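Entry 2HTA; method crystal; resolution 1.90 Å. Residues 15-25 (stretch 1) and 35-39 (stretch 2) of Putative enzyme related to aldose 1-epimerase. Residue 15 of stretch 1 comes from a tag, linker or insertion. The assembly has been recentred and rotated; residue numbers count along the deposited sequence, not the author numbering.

Stretch 1 15-25: HMINKIFALPV
Stretch 2 (35-39) RRQLD

Leu-38 (chi1 t, chi2 p) lies at the apolar centre of the contact, its CA-to-CB bond directed toward stretch 1. Leu-38 CD2 packs 3.5 Å from Met-16 CE and 4.2 Å from Ile-20 CG1, while Leu-38 CD1 lies 3.9 Å from Leu-23 CD2. Met-16 (t, p, chi3 -136°) starts sideways but brings its end nearer; Ile-20 and Leu-23 are both m, t. Met-16 and Ile-20 come from a helix and Leu-23 from the loop after it; Leu-38 belongs to a strand at 35-38 that, like the helix, begins earlier in the chain. The two axes approach to 9.0 Å, their directions 128° apart. In register, Ile-20 CA lies 7.3 Å from Leu-38 CA, and beyond the helix, where Leu-23 and Pro-24 are extended (phi/psi near -63/147), Val-25 CA comes within 5.2 Å of Arg-36 CA.

Strand alternation turns Arg-36, like Leu-38, toward stretch 1 and Gln-37 away. Extended Arg-36 (m, t, t, chi4 178°) carries its guanidinium to the backbone carbonyls of Phe-21 and Leu-23: NH1 donates weak hydrogen bonds to Phe-21 O (3.0 Å) and Leu-23 O (2.9 Å). Val-25 CG2 covers one guanidinium face, 4.0 Å from Arg-36 NE. At the polar edge, one water accepts from Arg-36 NH2 (2.8 Å); another links Gln-37 N (2.9 Å) to Pro-24 O (2.7 Å).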

# COMPACT_ATOMS: atom_id res chain seq x y z
N HIS A 15 7.64 10.79 12.77
CA HIS A 15 8.62 11.82 12.44
C HIS A 15 8.68 12.19 10.95
O HIS A 15 8.76 13.39 10.57
CB HIS A 15 10.00 11.35 12.87
CG HIS A 15 11.09 12.35 12.61
ND1 HIS A 15 11.27 13.46 13.42
CD2 HIS A 15 12.04 12.43 11.65
CE1 HIS A 15 12.28 14.18 12.95
NE2 HIS A 15 12.77 13.57 11.88
N MET A 16 8.76 11.18 10.10
CA MET A 16 8.83 11.40 8.67
C MET A 16 7.50 11.99 8.19
O MET A 16 7.46 12.88 7.35
CB MET A 16 9.09 10.07 7.97
CG MET A 16 9.02 10.20 6.51
SD MET A 16 10.48 11.06 5.96
CE MET A 16 9.86 12.20 4.81
N ILE A 17 6.39 11.48 8.72
CA ILE A 17 5.08 11.98 8.28
C ILE A 17 4.90 13.44 8.72
O ILE A 17 4.33 14.26 8.00
CB ILE A 17 3.92 11.06 8.80
CG1 ILE A 17 4.01 9.68 8.13
CG2 ILE A 17 2.54 11.67 8.54
CD1 ILE A 17 3.31 8.61 8.90
N ASN A 18 5.39 13.77 9.92
CA ASN A 18 5.32 15.17 10.39
C ASN A 18 6.13 16.13 9.48
O ASN A 18 5.74 17.27 9.26
CB ASN A 18 5.74 15.27 11.86
CG ASN A 18 4.71 14.70 12.79
OD1 ASN A 18 3.55 14.55 12.39
ND2 ASN A 18 5.12 14.32 14.01
N LYS A 19 7.22 15.64 8.92
CA LYS A 19 8.02 16.40 7.92
C LYS A 19 7.16 16.84 6.71
O LYS A 19 7.19 18.01 6.28
CB LYS A 19 9.20 15.58 7.46
CG LYS A 19 10.37 15.53 8.45
CD LYS A 19 11.68 15.10 7.71
N ILE A 20 6.30 15.94 6.25
CA ILE A 20 5.53 16.19 5.07
C ILE A 20 4.51 17.28 5.40
O ILE A 20 4.27 18.20 4.62
CB ILE A 20 4.81 14.85 4.62
CG1 ILE A 20 5.86 13.89 4.07
CG2 ILE A 20 3.68 15.16 3.59
CD1 ILE A 20 5.35 12.45 3.83
N PHE A 21 3.87 17.16 6.56
CA PHE A 21 2.81 18.13 6.90
C PHE A 21 3.39 19.50 7.33
O PHE A 21 2.65 20.48 7.40
CB PHE A 21 1.93 17.56 8.00
CG PHE A 21 0.93 16.56 7.47
CD1 PHE A 21 -0.34 16.98 7.12
CD2 PHE A 21 1.29 15.24 7.28
CE1 PHE A 21 -1.27 16.09 6.58
CE2 PHE A 21 0.36 14.32 6.73
CZ PHE A 21 -0.93 14.78 6.40
N ALA A 22 4.71 19.54 7.54
CA ALA A 22 5.39 20.82 7.84
C ALA A 22 5.81 21.55 6.57
O ALA A 22 6.16 22.74 6.62
CB ALA A 22 6.61 20.55 8.75
N LEU A 23 5.75 20.87 5.42
CA LEU A 23 6.17 21.48 4.14
C LEU A 23 5.33 22.69 3.70
O LEU A 23 4.12 22.74 4.02
CB LEU A 23 6.15 20.43 3.02
CG LEU A 23 7.09 19.24 3.11
CD1 LEU A 23 6.70 18.21 2.11
CD2 LEU A 23 8.52 19.65 2.87
N PRO A 24 5.96 23.69 3.00
CA PRO A 24 5.25 24.86 2.48
C PRO A 24 4.22 24.41 1.45
O PRO A 24 4.47 23.45 0.71
CB PRO A 24 6.34 25.65 1.73
CG PRO A 24 7.57 25.14 2.19
CD PRO A 24 7.40 23.77 2.71
N VAL A 25 3.09 25.09 1.38
CA VAL A 25 2.13 24.88 0.32
C VAL A 25 2.60 25.55 -0.97
O VAL A 25 2.83 26.74 -0.98
CB VAL A 25 0.76 25.46 0.72
CG1 VAL A 25 -0.18 25.54 -0.50
CG2 VAL A 25 0.20 24.65 1.87
N ARG A 35 -0.81 20.97 -2.90
CA ARG A 35 0.43 20.38 -3.40
C ARG A 35 1.70 20.94 -2.70
O ARG A 35 1.84 22.17 -2.48
CB ARG A 35 0.59 20.53 -4.90
CG ARG A 35 2.03 20.05 -5.30
CD ARG A 35 2.31 19.97 -6.77
NE ARG A 35 2.34 21.25 -7.48
CZ ARG A 35 3.42 21.96 -7.82
NH1 ARG A 35 4.65 21.61 -7.47
NH2 ARG A 35 3.22 23.09 -8.51
N ARG A 36 2.61 20.03 -2.34
CA ARG A 36 3.86 20.41 -1.68
C ARG A 36 4.92 19.58 -2.38
O ARG A 36 4.61 18.81 -3.30
CB ARG A 36 3.78 20.08 -0.19
CG ARG A 36 2.43 20.52 0.39
CD ARG A 36 2.44 20.68 1.91
NE ARG A 36 1.08 20.83 2.44
CZ ARG A 36 0.84 20.94 3.73
NH1 ARG A 36 1.88 21.00 4.55
NH2 ARG A 36 -0.43 21.02 4.20
N GLN A 37 6.17 19.74 -1.95
CA GLN A 37 7.25 19.02 -2.59
C GLN A 37 8.26 18.58 -1.60
O GLN A 37 8.65 19.34 -0.73
CB GLN A 37 7.92 19.88 -3.71
CG GLN A 37 8.95 19.06 -4.56
CD GLN A 37 9.60 19.88 -5.68
OE1 GLN A 37 9.15 20.99 -5.99
NE2 GLN A 37 10.67 19.35 -6.28
N LEU A 38 8.68 17.32 -1.69
CA LEU A 38 9.76 16.84 -0.86
C LEU A 38 10.86 16.26 -1.78
O LEU A 38 10.61 15.34 -2.57
CB LEU A 38 9.28 15.80 0.12
CG LEU A 38 10.23 15.39 1.27
CD1 LEU A 38 10.80 16.59 2.12
CD2 LEU A 38 9.54 14.42 2.12
N ASP A 39 12.05 16.86 -1.70
CA ASP A 39 13.15 16.51 -2.64
C ASP A 39 12.64 16.53 -4.08
O ASP A 39 12.17 17.59 -4.53
CB ASP A 39 13.77 15.18 -2.21
CG ASP A 39 15.22 15.01 -2.72
OD1 ASP A 39 15.71 15.89 -3.46
OD2 ASP A 39 15.86 13.95 -2.44
O HOH W 1 -0.56 21.16 6.96
O HOH W 2 6.55 22.12 -0.28